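Local structure of putative nitrate transport protein (Thermoplasma volcanium, 3MST) at residues D122-M127 with Y132-G137; I92-L95 with A101-N104; E173-G178 with Y212-T217; M24-P29 with P33-E38. The protein probably binds a small solute, perhaps nitrate, as part of a transport system, although its true ligand and function are not established. All coordinates share one frame; numbering follows the deposited sequence.

Contact 1. Residues D122-M127 with Y132-G137; sequences DTCIKM and YSALVG. With EDO (1,2-ethanediol), chain L.
Cys124 packs against Ala134 and Val136. Its CB does most of the touching. Cys124 CB lies 3.5 Å from Val136 CG1 and 3.7 Å from Ala134 CB, so one helix carbon rests over two residues that alternate on the same face of the strand. The sulfur follows along the same face, with Cys124 SG 3.9 Å from Val136 CG1. Val136 meets it with the CG1 branch, which stands anti to its own carbonyl carbon (chi1 -60°). The small Ala134 side chain lets the helix come close here: the CA atoms of Cys124 and Ala134 are 5.5 Å apart. The polar link is at the other end. Tyr132 N donates to Met127 O over 3.0 Å, with an N-H...O angle of 149°. It ties the late helix to the residue just before the strand. Beside it, the Met127 and Tyr132 side chains run side by side and point the same way. Met127 CE lies near the edge of the Tyr132 ring, but this detail is tentative because the selenomethionine has a second conformer. Further out, Tyr93 on strand 91-94 extends the apolar floor under Cys124 and Met127. The backbone of Ser133 and Leu135 pairs with Tyr93, and that of Ala134 with Leu84, which fixes the strand between two neighbours. At the start of the segment, Asp122 N binds an ethanediol, probably from the crystallisation liquor. Helix 121-129 packs on the sheet as the connection of a beta-alpha-beta crossover, from strand 115-118 to the parallel strand 133-137, with strand 91-94 between them.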
# COMPACT_ATOMS: atom_id res chain seq x y z
N ASP A 122 -11.77 15.78 -3.31
CA ASP A 122 -12.59 16.92 -2.87
C ASP A 122 -14.06 16.48 -2.75
O ASP A 122 -14.75 16.90 -1.83
CB ASP A 122 -12.48 18.11 -3.82
CG ASP A 122 -11.08 18.68 -3.89
OD1 ASP A 122 -10.35 18.64 -2.90
OD2 ASP A 122 -10.70 19.22 -4.95
N THR A 123 -14.53 15.71 -3.71
CA THR A 123 -15.92 15.23 -3.69
C THR A 123 -16.17 14.30 -2.51
O THR A 123 -17.20 14.38 -1.81
CB THR A 123 -16.27 14.50 -4.97
OG1 THR A 123 -16.17 15.43 -6.04
CG2 THR A 123 -17.69 13.86 -4.90
N CYS A 124 -15.19 13.46 -2.23
CA CYS A 124 -15.29 12.58 -1.08
C CYS A 124 -15.46 13.35 0.23
O CYS A 124 -16.28 13.05 1.07
CB CYS A 124 -14.06 11.69 -0.97
SG CYS A 124 -13.99 10.34 -2.21
N ILE A 125 -14.63 14.39 0.40
CA ILE A 125 -14.75 15.20 1.59
C ILE A 125 -16.13 15.86 1.68
O ILE A 125 -16.75 15.89 2.74
CB ILE A 125 -13.59 16.29 1.65
CG1 ILE A 125 -12.23 15.61 1.80
CG2 ILE A 125 -13.86 17.34 2.77
CD1 ILE A 125 -11.08 16.55 1.58
N LYS A 126 -16.55 16.47 0.60
CA LYS A 126 -17.83 17.18 0.60
C LYS A 126 -18.98 16.25 0.92
O LYS A 126 -19.84 16.57 1.74
CB LYS A 126 -18.04 17.85 -0.76
CG LYS A 126 -19.39 18.57 -0.83
CD LYS A 126 -19.52 19.44 -2.05
CE LYS A 126 -19.71 18.67 -3.30
NZ LYS A 126 -19.87 19.60 -4.50
N MSE A 127 -19.02 15.09 0.25
CA MSE A 127 -20.15 14.21 0.47
C MSE A 127 -20.15 13.56 1.85
O MSE A 127 -21.23 13.30 2.42
CB MSE A 127 -20.31 13.22 -0.66
CG MSE A 127 -20.44 13.81 -2.06
SE MSE A 127 -21.90 15.14 -2.22
CE MSE A 127 -23.42 13.88 -2.11
N TYR A 132 -22.91 11.36 4.01
CA TYR A 132 -22.47 10.06 3.50
C TYR A 132 -21.14 9.69 4.18
O TYR A 132 -20.76 10.30 5.17
CB TYR A 132 -22.46 10.04 1.99
CG TYR A 132 -23.87 10.11 1.39
CD1 TYR A 132 -24.77 9.08 1.60
CD2 TYR A 132 -24.29 11.20 0.66
CE1 TYR A 132 -26.06 9.13 1.09
CE2 TYR A 132 -25.58 11.25 0.10
CZ TYR A 132 -26.45 10.19 0.30
OH TYR A 132 -27.76 10.21 -0.21
N SER A 133 -20.52 8.62 3.71
CA SER A 133 -19.18 8.25 4.13
C SER A 133 -18.23 8.26 2.94
O SER A 133 -18.64 8.32 1.80
CB SER A 133 -19.17 6.87 4.85
OG SER A 133 -19.31 5.82 3.90
N ALA A 134 -16.93 8.21 3.24
CA ALA A 134 -15.91 8.18 2.20
C ALA A 134 -14.71 7.37 2.73
O ALA A 134 -14.49 7.30 3.94
CB ALA A 134 -15.47 9.56 1.77
N LEU A 135 -13.94 6.84 1.79
CA LEU A 135 -12.69 6.16 2.09
C LEU A 135 -11.63 6.81 1.22
O LEU A 135 -11.70 6.74 -0.02
CB LEU A 135 -12.80 4.67 1.81
CG LEU A 135 -11.63 3.79 2.31
CD1 LEU A 135 -10.34 3.98 1.53
CD2 LEU A 135 -11.37 3.96 3.76
N VAL A 136 -10.67 7.48 1.84
CA VAL A 136 -9.68 8.26 1.13
C VAL A 136 -8.30 7.99 1.70
O VAL A 136 -8.15 7.57 2.84
CB VAL A 136 -9.98 9.81 1.22
CG1 VAL A 136 -11.34 10.12 0.61
CG2 VAL A 136 -9.90 10.29 2.66
N GLY A 137 -7.28 8.25 0.92
CA GLY A 137 -5.93 8.24 1.49
C GLY A 137 -5.79 9.31 2.56
O GLY A 137 -6.38 10.38 2.49
C1 EDO L . -10.01 16.88 -6.83
O1 EDO L . -9.87 16.13 -5.61
C2 EDO L . -8.85 16.79 -7.81
O2 EDO L . -8.45 15.43 -8.08

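Contact 2. Residues I92-L95 with A101-N104; sequences IYTL and ADFN
Thr94 and Leu95 meet the helix mainly at the methyl group of Ala101. The apolar contacts are few and small. Leu95 CD2 lies 4.0 Å from Ala101 CB. Thr94 CG2 points at the helix backbone, 3.9 Å from Asp102 CA. The side chains of Thr94 and Asp102 cross at about a right angle, and Asp102 OD1 approaches the same methyl only to 4.2 Å.

These residues belong to a beta-alpha-beta unit. Strand 91-94 leads into helix 100-112, which returns the chain to the parallel neighbour strand 115-118. The contact lies at the turn from the first strand into the helix, where the two elements come close: the CA atoms of Thr94 and Asp102 are 6.0 Å apart.

The polar groups are buried, and they find their partners outside the pair. A chi1 of -165° turns Thr94 OG1 beside the carbonyl carbon, 3.5 Å from Ala101 CB, but its hydrogen bond goes to Leu135 O on strand 133-137. The Asp102 carboxylate is held at both oxygens. OD1 accepts from Asn118 ND2 and OD2 from Gly98 N, so its rotation is probably well fixed. Asn118 ND2 also reaches Leu95 O, linking the end of the third element to both segments. On the helix side, Asp102 N is hydrogen-bonded to Thr99 OG1.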
# COMPACT_ATOMS: atom_id res chain seq x y z
N ILE A 92 -20.48 4.85 0.18
CA ILE A 92 -19.06 5.12 0.46
C ILE A 92 -18.48 5.73 -0.81
O ILE A 92 -18.37 5.09 -1.85
CB ILE A 92 -18.24 3.85 0.82
CG1 ILE A 92 -18.85 3.11 2.00
CG2 ILE A 92 -16.77 4.26 1.08
CD1 ILE A 92 -18.19 1.72 2.29
N TYR A 93 -18.13 7.01 -0.71
CA TYR A 93 -17.42 7.70 -1.78
C TYR A 93 -15.94 7.35 -1.69
O TYR A 93 -15.40 7.26 -0.57
CB TYR A 93 -17.64 9.23 -1.62
CG TYR A 93 -19.00 9.68 -2.13
CD1 TYR A 93 -20.12 9.58 -1.32
CD2 TYR A 93 -19.18 10.05 -3.46
CE1 TYR A 93 -21.37 9.93 -1.79
CE2 TYR A 93 -20.43 10.40 -3.93
CZ TYR A 93 -21.52 10.32 -3.07
OH TYR A 93 -22.78 10.65 -3.51
N THR A 94 -15.29 7.19 -2.83
CA THR A 94 -13.85 6.90 -2.83
C THR A 94 -13.23 7.42 -4.10
O THR A 94 -13.85 8.22 -4.83
CB THR A 94 -13.63 5.39 -2.59
OG1 THR A 94 -12.26 5.15 -2.23
CG2 THR A 94 -14.04 4.55 -3.77
N LEU A 95 -11.98 7.05 -4.32
CA LEU A 95 -11.20 7.49 -5.46
C LEU A 95 -11.48 6.68 -6.72
O LEU A 95 -12.48 5.98 -6.77
CB LEU A 95 -9.73 7.56 -5.05
CG LEU A 95 -9.36 8.60 -3.99
CD1 LEU A 95 -9.92 9.97 -4.35
CD2 LEU A 95 -9.67 8.21 -2.59
N ALA A 101 -7.80 2.12 -2.87
CA ALA A 101 -8.89 2.76 -2.14
C ALA A 101 -10.24 2.18 -2.60
O ALA A 101 -11.10 1.85 -1.77
CB ALA A 101 -8.87 4.28 -2.35
N ASP A 102 -10.46 2.15 -3.92
CA ASP A 102 -11.67 1.55 -4.46
C ASP A 102 -11.88 0.11 -4.01
O ASP A 102 -12.98 -0.25 -3.60
CB ASP A 102 -11.60 1.59 -5.98
CG ASP A 102 -12.78 0.92 -6.68
OD1 ASP A 102 -13.93 1.22 -6.29
OD2 ASP A 102 -12.50 0.10 -7.61
N PHE A 103 -10.83 -0.71 -4.08
CA PHE A 103 -11.00 -2.09 -3.72
C PHE A 103 -11.33 -2.19 -2.22
O PHE A 103 -12.20 -2.99 -1.81
CB PHE A 103 -9.78 -2.91 -4.09
CG PHE A 103 -9.62 -3.08 -5.55
CD1 PHE A 103 -10.68 -3.54 -6.34
CD2 PHE A 103 -8.40 -2.84 -6.16
CE1 PHE A 103 -10.51 -3.71 -7.74
CE2 PHE A 103 -8.21 -3.05 -7.54
CZ PHE A 103 -9.26 -3.47 -8.32
N ASN A 104 -10.66 -1.41 -1.38
CA ASN A 104 -10.97 -1.37 0.04
C ASN A 104 -12.41 -0.93 0.29
O ASN A 104 -13.12 -1.46 1.15
CB ASN A 104 -9.98 -0.48 0.83
CG ASN A 104 -8.68 -1.15 1.06
OD1 ASN A 104 -8.62 -2.37 1.16
ND2 ASN A 104 -7.62 -0.34 1.27

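Contact 3. Residues E173-G178 with Y212-T217; sequences EAYEQG and YGHEVT. With EDO (1,2-ethanediol), chain I.
Tyr175 CG stands anti to the backbone N (chi1 -159°), which sends the ring from helix 169-184 toward Val216 and His214. His214 is turned to meet it. The contact lays this helix against strand 215-217, an edge strand of the mixed six-stranded sheet, and against the loop that leads into it. Val216 packs with its CG2 branch, 3.6 Å from Tyr175 CD1 and oblique to the ring. Strand residue Met162 also touches both Tyr175 and Val216. Glu176 bends at chi2 (-77°) and lays its carboxylate beside Val216, with OE2 3.5 Å from Val216 CB. This holds for one of its two conformers, so a water bridging Glu176 OE1 and Val216 N is only tentative. Both polar tips bind the loop before helix 32-36: Tyr175 OH to Val30 O, and His214 NE2 to Pro29 O. A phenylalanine in place of Tyr175 lacks the hydroxyl, and would probably leave Val30 O without this mate and the edge of His214 without its oxygen neighbour. The side chains of Tyr175 and His214 cross at about a right angle. Tyr175 OH lies near the imidazole plane, at the ring edge, 3.4 Å from His214 CD2.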
# COMPACT_ATOMS: atom_id res chain seq x y z
N GLU A 173 15.14 -7.60 4.55
CA GLU A 173 16.04 -7.02 5.51
C GLU A 173 16.20 -5.52 5.29
O GLU A 173 16.12 -4.74 6.25
CB GLU A 173 17.38 -7.78 5.47
CG GLU A 173 17.23 -9.21 6.00
CD GLU A 173 18.35 -10.16 5.61
OE1 GLU A 173 19.30 -9.73 4.92
OE2 GLU A 173 18.24 -11.36 5.99
N ALA A 174 16.40 -5.11 4.04
CA ALA A 174 16.51 -3.68 3.68
C ALA A 174 15.22 -2.96 4.05
O ALA A 174 15.23 -1.85 4.59
CB ALA A 174 16.86 -3.49 2.23
N TYR A 175 14.10 -3.60 3.76
CA TYR A 175 12.81 -2.98 4.04
C TYR A 175 12.64 -2.68 5.53
O TYR A 175 12.22 -1.58 5.92
CB TYR A 175 11.68 -3.88 3.51
CG TYR A 175 10.38 -3.18 3.27
CD1 TYR A 175 9.44 -3.05 4.30
CD2 TYR A 175 10.09 -2.64 2.05
CE1 TYR A 175 8.24 -2.41 4.09
CE2 TYR A 175 8.87 -1.96 1.80
CZ TYR A 175 7.98 -1.86 2.85
OH TYR A 175 6.77 -1.22 2.62
N GLU A 176 12.99 -3.65 6.40
CA GLU A 176 12.97 -3.43 7.85
C GLU A 176 13.88 -2.28 8.25
O GLU A 176 13.51 -1.47 9.11
CB GLU A 176 13.40 -4.71 8.59
CG GLU A 176 12.56 -5.94 8.29
CD GLU A 176 11.20 -5.95 9.00
OE1 GLU A 176 10.71 -4.89 9.44
OE2 GLU A 176 10.62 -7.05 9.13
N GLN A 177 15.08 -2.21 7.66
CA GLN A 177 16.01 -1.10 7.95
C GLN A 177 15.35 0.23 7.59
O GLN A 177 15.45 1.22 8.36
CB GLN A 177 17.36 -1.28 7.24
CG GLN A 177 18.22 -2.46 7.79
CD GLN A 177 19.46 -2.68 6.93
OE1 GLN A 177 19.61 -2.05 5.87
NE2 GLN A 177 20.34 -3.58 7.37
N GLY A 178 14.64 0.25 6.47
CA GLY A 178 13.97 1.48 6.08
C GLY A 178 12.81 1.86 7.00
O GLY A 178 12.53 3.04 7.22
N TYR A 212 1.43 5.68 9.08
CA TYR A 212 1.57 4.44 8.30
C TYR A 212 1.85 3.21 9.10
O TYR A 212 1.23 2.17 8.90
CB TYR A 212 2.65 4.63 7.24
CG TYR A 212 2.35 5.64 6.15
CD1 TYR A 212 1.20 5.55 5.36
CD2 TYR A 212 3.23 6.69 5.92
CE1 TYR A 212 0.94 6.47 4.34
CE2 TYR A 212 2.98 7.61 4.92
CZ TYR A 212 1.85 7.50 4.10
OH TYR A 212 1.62 8.43 3.13
N GLY A 213 2.82 3.28 10.01
CA GLY A 213 3.12 2.13 10.83
C GLY A 213 3.43 0.85 10.07
O GLY A 213 2.94 -0.21 10.44
N HIS A 214 4.23 0.96 9.02
CA HIS A 214 4.60 -0.20 8.21
C HIS A 214 5.04 -1.38 9.05
O HIS A 214 5.87 -1.22 9.96
CB HIS A 214 5.78 0.10 7.26
CG HIS A 214 5.52 1.12 6.19
ND1 HIS A 214 5.41 2.48 6.46
CD2 HIS A 214 5.44 0.99 4.85
CE1 HIS A 214 5.25 3.12 5.31
NE2 HIS A 214 5.26 2.23 4.32
N GLU A 215 4.53 -2.56 8.76
CA GLU A 215 4.96 -3.79 9.41
C GLU A 215 4.97 -4.95 8.42
O GLU A 215 3.96 -5.25 7.78
CB GLU A 215 4.04 -4.10 10.56
CG GLU A 215 4.45 -5.28 11.39
CD GLU A 215 3.36 -5.68 12.35
OE1 GLU A 215 2.41 -6.41 11.93
OE2 GLU A 215 3.45 -5.25 13.54
N VAL A 216 6.12 -5.61 8.33
CA VAL A 216 6.30 -6.75 7.44
C VAL A 216 5.78 -8.04 8.09
O VAL A 216 5.95 -8.21 9.30
CB VAL A 216 7.81 -6.92 7.12
CG1 VAL A 216 8.06 -8.18 6.23
CG2 VAL A 216 8.31 -5.67 6.44
N THR A 217 5.13 -8.88 7.32
CA THR A 217 4.83 -10.24 7.74
C THR A 217 5.29 -11.23 6.69
O THR A 217 5.14 -11.03 5.49
CB THR A 217 3.34 -10.42 8.07
OG1 THR A 217 3.11 -11.79 8.44
CG2 THR A 217 2.43 -10.03 6.89
C1 EDO I . 20.84 -3.50 3.05
O1 EDO I . 20.12 -4.15 4.10
C2 EDO I . 20.52 -2.01 3.01
O2 EDO I . 21.37 -1.26 3.90
O HOH W 1 8.29 -4.96 10.18

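Contact 4. Residues M24-P29 with P33-E38; sequences MPFSGP and PLLVIE. Unlike the reference sequence in segment 24-29: Ser27 (reference Ala).
Phe26 and Leu35 make the tight part of this contact. Leu35 CD2 sits over the centre of one face of the Phe26 ring, 3.5 Å from the ring centroid and only 4° off the normal. This is a clear CH-pi contact, and all six ring carbons lie within 3.8 Å of that methyl. Beside this, the selenomethionine Met24 crosses Leu34 at about a right angle, with Met24 CE 3.7 Å from Leu34 CD1. Its bend at chi3 (72°) brings CE to that methyl. Ile45 flanks both Phe26 and Leu35. With alanine in place of Phe26, Leu35 CD2 would probably lose its aromatic face, and a gap would open beside Ile45. The other side is looser. Pro29 reaches Pro33 only by its carbonyl, with Pro29 O 3.8 Å from Pro33 CD. Ser27, an alanine in the reference sequence, points away and is partly exposed. A type I turn from Pro25 to Gly28 shapes this side. An acetate ion, probably from the crystallisation liquor, lies next to Pro29. The segments form the beta-to-alpha connection at the C-terminal end of strand 22-24, which lies between strands 45-47 and 57-61, a place consistent with a ligand site, as in binding-protein folds, though none is established here.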
# COMPACT_ATOMS: atom_id res chain seq x y z
N MSE A 24 8.56 -0.72 -7.94
CA MSE A 24 7.57 -0.32 -6.93
C MSE A 24 7.03 1.06 -7.34
O MSE A 24 7.72 1.84 -7.99
CB MSE A 24 8.19 -0.23 -5.55
CG MSE A 24 9.27 0.84 -5.48
SE MSE A 24 10.46 0.56 -3.95
CE MSE A 24 11.37 -0.99 -4.71
N PRO A 25 5.78 1.37 -6.96
CA PRO A 25 5.28 2.71 -7.23
C PRO A 25 5.81 3.71 -6.22
O PRO A 25 5.52 3.59 -5.02
CB PRO A 25 3.78 2.54 -7.07
CG PRO A 25 3.63 1.40 -6.03
CD PRO A 25 4.77 0.49 -6.35
N PHE A 26 6.54 4.74 -6.69
CA PHE A 26 7.13 5.66 -5.74
C PHE A 26 6.09 6.55 -5.06
O PHE A 26 6.34 7.13 -4.00
CB PHE A 26 8.20 6.55 -6.38
CG PHE A 26 9.53 5.87 -6.67
CD1 PHE A 26 9.71 4.52 -6.65
CD2 PHE A 26 10.63 6.66 -6.96
CE1 PHE A 26 10.94 3.97 -6.96
CE2 PHE A 26 11.85 6.15 -7.24
CZ PHE A 26 12.03 4.79 -7.24
N SER A 27 4.90 6.64 -5.64
CA SER A 27 3.82 7.34 -4.98
C SER A 27 3.01 6.47 -4.02
O SER A 27 2.13 6.97 -3.31
CB SER A 27 2.89 7.97 -5.96
OG SER A 27 2.28 7.01 -6.76
N GLY A 28 3.30 5.17 -3.97
CA GLY A 28 2.62 4.27 -3.07
C GLY A 28 3.41 4.15 -1.79
O GLY A 28 4.62 3.91 -1.87
N PRO A 29 2.76 4.23 -0.62
CA PRO A 29 3.49 4.09 0.66
C PRO A 29 4.26 2.79 0.82
O PRO A 29 5.22 2.73 1.60
CB PRO A 29 2.40 4.24 1.71
CG PRO A 29 1.38 5.15 1.02
CD PRO A 29 1.35 4.66 -0.40
N PRO A 33 9.80 2.76 2.69
CA PRO A 33 10.97 2.27 3.42
C PRO A 33 12.18 2.09 2.53
O PRO A 33 13.33 2.26 3.04
CB PRO A 33 10.49 0.95 4.03
CG PRO A 33 8.99 1.21 4.24
CD PRO A 33 8.63 1.90 2.94
N LEU A 34 12.02 1.77 1.25
CA LEU A 34 13.18 1.63 0.35
C LEU A 34 13.60 2.98 -0.21
O LEU A 34 14.81 3.22 -0.41
CB LEU A 34 12.92 0.60 -0.75
CG LEU A 34 12.70 -0.81 -0.15
CD1 LEU A 34 12.40 -1.83 -1.30
CD2 LEU A 34 13.87 -1.30 0.72
N LEU A 35 12.68 3.94 -0.41
CA LEU A 35 13.05 5.26 -0.88
C LEU A 35 13.98 5.92 0.09
O LEU A 35 14.94 6.57 -0.31
CB LEU A 35 11.84 6.19 -1.06
CG LEU A 35 10.85 5.82 -2.17
CD1 LEU A 35 9.78 6.88 -2.26
CD2 LEU A 35 11.54 5.67 -3.57
N VAL A 36 13.70 5.81 1.37
CA VAL A 36 14.42 6.63 2.35
C VAL A 36 15.87 6.21 2.50
O VAL A 36 16.70 7.05 2.87
CB VAL A 36 13.72 6.71 3.71
CG1 VAL A 36 12.38 7.46 3.55
CG2 VAL A 36 13.52 5.35 4.42
N ILE A 37 16.17 4.93 2.26
CA ILE A 37 17.56 4.43 2.37
C ILE A 37 18.08 3.93 1.02
O ILE A 37 19.03 3.13 0.96
CB ILE A 37 17.71 3.36 3.46
CG1 ILE A 37 16.79 2.15 3.20
CG2 ILE A 37 17.53 3.98 4.85
CD1 ILE A 37 17.18 0.95 4.05
N GLU A 38 17.52 4.44 -0.08
CA GLU A 38 17.89 3.99 -1.43
C GLU A 38 19.41 3.88 -1.65
O GLU A 38 19.91 2.93 -2.23
CB GLU A 38 17.26 4.89 -2.49
CG GLU A 38 17.62 4.52 -3.89
CD GLU A 38 17.04 5.43 -4.97
OE1 GLU A 38 16.48 6.49 -4.61
OE2 GLU A 38 17.22 5.07 -6.15

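Overall arrangement
Along the chain the order is contact 4, contact 2, contact 1, contact 3. They fall into two groups, on two separate mixed sheets. Contacts 1 and 2, with centres about 9 Å apart, share the five-stranded sheet, where strands 91-94 and 133-137 are neighbours. Contacts 3 and 4, about 11 Å apart between centres, belong to the six-stranded sheet and touch through the loop before helix 32-36 and through helix 169-184. Between the groups the centres lie 23 to 29 Å apart, and none touch. The chain passes from the six-stranded sheet to the other and back. This two-lobed layout is consistent with a periplasmic-binding-protein fold, in which ligand binds between the lobes.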